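Long-range contact in calreticulin, putative (Trypanosoma cruzi, PDB 5HCF), which is probably an endoplasmic reticulum chaperone whose lectin-like globular domain binds carbohydrate and peptide: residues 2-14 and 54-67. Sequence-based numbering, arbitrary orientation.
Sequences VYFHEEFKSMEHW and LSTAFPTPINNEKK
T56 packs over one face of the W14 indole: its CB stands 3.5 Å from the centroid of the five-membered ring and only 7° off the ring normal, a CH-pi contact, while CG2 reaches over the same face toward CE2 and CZ2. With OG1 anti to the backbone N (chi1 -169°), the hydroxyl is turned off the indole, and T56 OG1 donates to H13 O at 3.1 Å, approaching from above the carbonyl plane. F8 CE1 lies over the opposite face, toward the rim; the indole's rotation is fixed at the edge, where W14 NE1 donates to E6 OE1 in a nearly straight bond (2.8 Å) from above the carboxylate plane. H13 NE2 reaches E6 OE1 from the syn side at 2.6 Å, somewhat out of that plane, and F8 N binds E6 OE2. Three donors thus grip a buried carboxylate, which probably favours its charged form. Further along, F58 turns its edge to the face of F4 in a T-shaped pair, centroids 5.2 Å apart and planes at 76°; P59 CD borders the F4 rim, and I62 CD1 lies over the F58 ring. Beyond it, Y3 CD2 packs 3.7 Å from I62 CG2, and Y3 OH meets K67 CE. Strand 2-6 pairs with 223-230 and strand 54-58 with 208-217; the axes of 2-6 and 54-58 approach to 9.0 Å. Buried F4, W14, T56, F58 and I62 thus fill the interior between two antiparallel sheets, Y3 and P59 at its margin, as in the legume-lectin beta-sandwich.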
loop_
_atom_site.group_PDB
_atom_site.type_symbol
_atom_site.label_atom_id
_atom_site.label_comp_id
_atom_site.label_asym_id
_atom_site.label_seq_id
_atom_site.Cartn_x
_atom_site.Cartn_y
_atom_site.Cartn_z
ATOM N N VAL A 2 6.576 11.061 12.408
ATOM C CA VAL A 2 6.819 10.209 11.248
ATOM C C VAL A 2 7.600 8.996 11.732
ATOM O O VAL A 2 8.796 9.086 12.004
ATOM C CB VAL A 2 7.606 10.922 10.132
ATOM C CG1 VAL A 2 8.025 9.929 9.053
ATOM C CG2 VAL A 2 6.787 12.047 9.532
ATOM N N TYR A 3 6.923 7.856 11.827
ATOM C CA TYR A 3 7.535 6.667 12.403
ATOM C C TYR A 3 8.562 6.017 11.490
ATOM O O TYR A 3 9.479 5.336 11.954
ATOM C CB TYR A 3 6.466 5.630 12.748
ATOM C CG TYR A 3 5.336 6.122 13.618
ATOM C CD1 TYR A 3 5.580 6.680 14.867
ATOM C CD2 TYR A 3 4.012 5.983 13.208
ATOM C CE1 TYR A 3 4.537 7.112 15.674
ATOM C CE2 TYR A 3 2.964 6.408 14.007
ATOM C CZ TYR A 3 3.231 6.970 15.239
ATOM O OH TYR A 3 2.185 7.393 16.028
ATOM N N PHE A 4 8.422 6.245 10.191
ATOM C CA PHE A 4 9.120 5.413 9.230
ATOM C C PHE A 4 9.089 6.018 7.840
ATOM O O PHE A 4 8.071 6.562 7.412
ATOM C CB PHE A 4 8.491 4.015 9.220
ATOM C CG PHE A 4 9.130 3.060 8.258
ATOM C CD1 PHE A 4 10.252 2.331 8.628
ATOM C CD2 PHE A 4 8.604 2.874 6.994
ATOM C CE1 PHE A 4 10.841 1.445 7.745
ATOM C CE2 PHE A 4 9.190 1.990 6.107
ATOM C CZ PHE A 4 10.309 1.276 6.482
ATOM N N HIS A 5 10.214 5.929 7.143
ATOM C CA HIS A 5 10.308 6.419 5.777
ATOM C C HIS A 5 11.345 5.626 4.990
ATOM O O HIS A 5 12.539 5.908 5.065
ATOM C CB HIS A 5 10.663 7.907 5.754
ATOM C CG HIS A 5 10.689 8.498 4.380
ATOM N ND1 HIS A 5 11.172 9.764 4.119
ATOM C CD2 HIS A 5 10.280 8.004 3.186
ATOM C CE1 HIS A 5 11.068 10.018 2.830
ATOM N NE2 HIS A 5 10.529 8.965 2.239
ATOM N N GLU A 6 10.882 4.636 4.234
ATOM C CA GLU A 6 11.774 3.864 3.376
ATOM C C GLU A 6 12.019 4.594 2.060
ATOM O O GLU A 6 11.103 4.759 1.254
ATOM C CB GLU A 6 11.199 2.471 3.107
ATOM C CG GLU A 6 12.122 1.582 2.300
ATOM C CD GLU A 6 13.484 1.429 2.948
ATOM O OE1 GLU A 6 13.586 0.683 3.944
ATOM O OE2 GLU A 6 14.453 2.057 2.465
ATOM N N GLU A 7 13.260 5.021 1.844
ATOM C CA GLU A 7 13.625 5.733 0.624
ATOM C C GLU A 7 14.140 4.769 -0.433
ATOM O O GLU A 7 14.265 5.120 -1.609
ATOM C CB GLU A 7 14.679 6.801 0.918
ATOM C CG GLU A 7 14.151 7.972 1.716
ATOM C CD GLU A 7 15.249 8.749 2.402
ATOM O OE1 GLU A 7 15.838 8.218 3.367
ATOM O OE2 GLU A 7 15.525 9.888 1.977
ATOM N N PHE A 8 14.429 3.548 -0.001
ATOM C CA PHE A 8 15.015 2.539 -0.869
ATOM C C PHE A 8 16.259 3.068 -1.558
ATOM O O PHE A 8 16.440 2.894 -2.766
ATOM C CB PHE A 8 13.992 2.055 -1.897
ATOM C CG PHE A 8 13.036 1.031 -1.356
ATOM C CD1 PHE A 8 13.513 -0.108 -0.724
ATOM C CD2 PHE A 8 11.665 1.209 -1.464
ATOM C CE1 PHE A 8 12.642 -1.056 -0.217
ATOM C CE2 PHE A 8 10.787 0.259 -0.958
ATOM C CZ PHE A 8 11.278 -0.873 -0.335
ATOM N N LYS A 9 17.110 3.728 -0.778
ATOM C CA LYS A 9 18.441 4.092 -1.240
ATOM C C LYS A 9 19.309 2.845 -1.188
ATOM O O LYS A 9 20.281 2.707 -1.928
ATOM C CB LYS A 9 19.038 5.207 -0.382
ATOM C CG LYS A 9 18.553 6.601 -0.751
ATOM C CD LYS A 9 19.117 7.655 0.188
ATOM C CE LYS A 9 18.565 9.032 -0.147
ATOM N NZ LYS A 9 19.063 10.077 0.794
ATOM N N SER A 10 18.927 1.932 -0.302
ATOM C CA SER A 10 19.575 0.635 -0.166
ATOM C C SER A 10 18.519 -0.439 0.073
ATOM O O SER A 10 17.341 -0.132 0.258
ATOM C CB SER A 10 20.588 0.651 0.981
ATOM O OG SER A 10 20.839 -0.662 1.462
ATOM N N MET A 11 18.938 -1.698 0.064
ATOM C CA MET A 11 18.020 -2.809 0.305
ATOM C C MET A 11 18.569 -3.891 1.238
ATOM O O MET A 11 17.924 -4.920 1.444
ATOM C CB MET A 11 17.607 -3.450 -1.020
ATOM C CG MET A 11 18.613 -4.451 -1.563
ATOM S SD MET A 11 17.797 -5.818 -2.393
ATOM C CE MET A 11 17.506 -6.909 -0.989
ATOM N N GLU A 12 19.768 -3.671 1.772
ATOM C CA GLU A 12 20.412 -4.652 2.640
ATOM C C GLU A 12 19.596 -4.959 3.891
ATOM O O GLU A 12 19.614 -6.088 4.379
ATOM C CB GLU A 12 21.815 -4.181 3.037
ATOM C CG GLU A 12 22.800 -4.161 1.883
ATOM C CD GLU A 12 22.863 -5.496 1.167
ATOM O OE1 GLU A 12 22.902 -6.538 1.859
ATOM O OE2 GLU A 12 22.854 -5.506 -0.081
ATOM N N HIS A 13 18.875 -3.964 4.403
ATOM C CA HIS A 13 18.090 -4.139 5.627
ATOM C C HIS A 13 16.741 -4.808 5.360
ATOM O O HIS A 13 15.967 -5.063 6.285
ATOM C CB HIS A 13 17.875 -2.792 6.327
ATOM C CG HIS A 13 17.254 -1.747 5.453
ATOM N ND1 HIS A 13 17.934 -1.139 4.420
ATOM C CD2 HIS A 13 16.016 -1.197 5.464
ATOM C CE1 HIS A 13 17.141 -0.265 3.827
ATOM N NE2 HIS A 13 15.972 -0.279 4.442
ATOM N N TRP A 14 16.457 -5.082 4.092
ATOM C CA TRP A 14 15.250 -5.811 3.726
ATOM C C TRP A 14 15.564 -7.295 3.559
ATOM O O TRP A 14 16.506 -7.663 2.858
ATOM C CB TRP A 14 14.642 -5.253 2.441
ATOM C CG TRP A 14 13.809 -4.028 2.650
ATOM C CD1 TRP A 14 14.254 -2.774 2.946
ATOM C CD2 TRP A 14 12.380 -3.941 2.587
ATOM N NE1 TRP A 14 13.194 -1.911 3.069
ATOM C CE2 TRP A 14 12.031 -2.602 2.852
ATOM C CE3 TRP A 14 11.363 -4.867 2.335
ATOM C CZ2 TRP A 14 10.705 -2.164 2.865
ATOM C CZ3 TRP A 14 10.048 -4.432 2.348
ATOM C CH2 TRP A 14 9.731 -3.091 2.612
ATOM N N LEU A 54 9.599 -9.852 0.255
ATOM C CA LEU A 54 10.664 -9.292 1.077
ATOM C C LEU A 54 10.103 -8.252 2.043
ATOM O O LEU A 54 9.086 -7.611 1.771
ATOM C CB LEU A 54 11.771 -8.706 0.190
ATOM C CG LEU A 54 11.407 -7.695 -0.905
ATOM C CD1 LEU A 54 11.151 -6.314 -0.353
ATOM C CD2 LEU A 54 12.504 -7.645 -1.959
ATOM N N SER A 55 10.772 -8.091 3.177
ATOM C CA SER A 55 10.234 -7.291 4.271
ATOM C C SER A 55 11.333 -6.626 5.083
ATOM O O SER A 55 12.502 -7.005 5.006
ATOM C CB SER A 55 9.366 -8.157 5.195
ATOM O OG SER A 55 9.998 -9.393 5.491
ATOM N N THR A 56 10.948 -5.617 5.853
ATOM C CA THR A 56 11.868 -4.978 6.779
ATOM C C THR A 56 11.114 -4.643 8.061
ATOM O O THR A 56 9.898 -4.455 8.045
ATOM C CB THR A 56 12.499 -3.704 6.186
ATOM O OG1 THR A 56 13.573 -3.264 7.026
ATOM C CG2 THR A 56 11.464 -2.597 6.055
ATOM N N ALA A 57 11.838 -4.578 9.170
ATOM C CA ALA A 57 11.220 -4.314 10.459
ATOM C C ALA A 57 11.262 -2.832 10.792
ATOM O O ALA A 57 12.266 -2.159 10.539
ATOM C CB ALA A 57 11.902 -5.123 11.552
ATOM N N PHE A 58 10.160 -2.324 11.339
ATOM C CA PHE A 58 10.137 -0.966 11.861
ATOM C C PHE A 58 11.135 -0.875 13.010
ATOM O O PHE A 58 11.204 -1.780 13.843
ATOM C CB PHE A 58 8.734 -0.586 12.344
ATOM C CG PHE A 58 7.663 -0.726 11.297
ATOM C CD1 PHE A 58 7.813 -0.151 10.044
ATOM C CD2 PHE A 58 6.498 -1.430 11.570
ATOM C CE1 PHE A 58 6.822 -0.279 9.082
ATOM C CE2 PHE A 58 5.505 -1.560 10.614
ATOM C CZ PHE A 58 5.668 -0.984 9.367
ATOM N N PRO A 59 11.901 0.224 13.070
ATOM C CA PRO A 59 12.874 0.397 14.157
ATOM C C PRO A 59 12.174 0.362 15.510
ATOM O O PRO A 59 12.697 -0.191 16.476
ATOM C CB PRO A 59 13.490 1.776 13.879
ATOM C CG PRO A 59 13.103 2.118 12.473
ATOM C CD PRO A 59 11.825 1.402 12.190
ATOM N N THR A 60 10.984 0.950 15.557
ATOM C CA THR A 60 10.117 0.861 16.722
ATOM C C THR A 60 8.728 0.421 16.276
ATOM O O THR A 60 8.221 0.907 15.263
ATOM C CB THR A 60 10.022 2.206 17.471
ATOM O OG1 THR A 60 11.337 2.737 17.676
ATOM C CG2 THR A 60 9.338 2.023 18.817
ATOM N N PRO A 61 8.109 -0.506 17.025
ATOM C CA PRO A 61 6.769 -0.984 16.674
ATOM C C PRO A 61 5.777 0.168 16.641
ATOM O O PRO A 61 5.946 1.138 17.381
ATOM C CB PRO A 61 6.439 -1.970 17.796
ATOM C CG PRO A 61 7.764 -2.394 18.328
ATOM C CD PRO A 61 8.651 -1.197 18.207
ATOM N N ILE A 62 4.759 0.059 15.792
ATOM C CA ILE A 62 3.859 1.176 15.533
ATOM C C ILE A 62 2.444 0.919 16.042
ATOM O O ILE A 62 1.829 -0.095 15.718
ATOM C CB ILE A 62 3.796 1.498 14.019
ATOM C CG1 ILE A 62 5.173 1.930 13.513
ATOM C CG2 ILE A 62 2.765 2.576 13.735
ATOM C CD1 ILE A 62 5.263 2.031 12.003
ATOM N N ASN A 63 1.937 1.841 16.851
ATOM C CA ASN A 63 0.562 1.763 17.326
ATOM C C ASN A 63 -0.221 3.002 16.919
ATOM O O ASN A 63 0.355 3.988 16.460
ATOM C CB ASN A 63 0.523 1.587 18.844
ATOM C CG ASN A 63 -0.549 0.609 19.291
ATOM O OD1 ASN A 63 -1.710 0.713 18.891
ATOM N ND2 ASN A 63 -0.163 -0.348 20.128
ATOM N N ASN A 64 -1.537 2.950 17.093
ATOM C CA ASN A 64 -2.392 4.084 16.768
ATOM C C ASN A 64 -3.569 4.221 17.735
ATOM O O ASN A 64 -4.695 4.474 17.317
ATOM C CB ASN A 64 -2.900 3.979 15.326
ATOM C CG ASN A 64 -3.691 2.710 15.076
ATOM O OD1 ASN A 64 -3.403 1.663 15.659
ATOM N ND2 ASN A 64 -4.704 2.800 14.218
ATOM N N GLU A 65 -3.309 4.062 19.028
ATOM C CA GLU A 65 -4.365 4.214 20.025
ATOM C C GLU A 65 -4.806 5.675 20.124
ATOM O O GLU A 65 -3.998 6.549 20.445
ATOM C CB GLU A 65 -3.900 3.716 21.392
ATOM C CG GLU A 65 -5.046 3.426 22.338
ATOM C CD GLU A 65 -4.576 2.933 23.682
ATOM O OE1 GLU A 65 -5.287 3.178 24.681
ATOM O OE2 GLU A 65 -3.501 2.297 23.740
ATOM N N LYS A 66 -6.082 5.928 19.832
ATOM C CA LYS A 66 -6.646 7.278 19.891
ATOM C C LYS A 66 -5.832 8.293 19.096
ATOM O O LYS A 66 -5.749 9.466 19.458
ATOM C CB LYS A 66 -6.837 7.728 21.338
ATOM C CG LYS A 66 -7.987 7.023 22.062
ATOM C CD LYS A 66 -8.212 7.650 23.446
ATOM C CE LYS A 66 -9.437 7.034 24.120
ATOM N NZ LYS A 66 -10.697 7.457 23.386
ATOM N N LYS A 67 -5.239 7.819 18.004
ATOM C CA LYS A 67 -4.327 8.613 17.191
ATOM C C LYS A 67 -4.488 8.216 15.727
ATOM O O LYS A 67 -4.977 7.126 15.417
ATOM C CB LYS A 67 -2.875 8.425 17.633
ATOM C CG LYS A 67 -2.587 8.915 19.035
ATOM C CD LYS A 67 -1.209 8.472 19.496
ATOM C CE LYS A 67 -0.114 9.111 18.651
ATOM N NZ LYS A 67 -0.138 10.598 18.758
#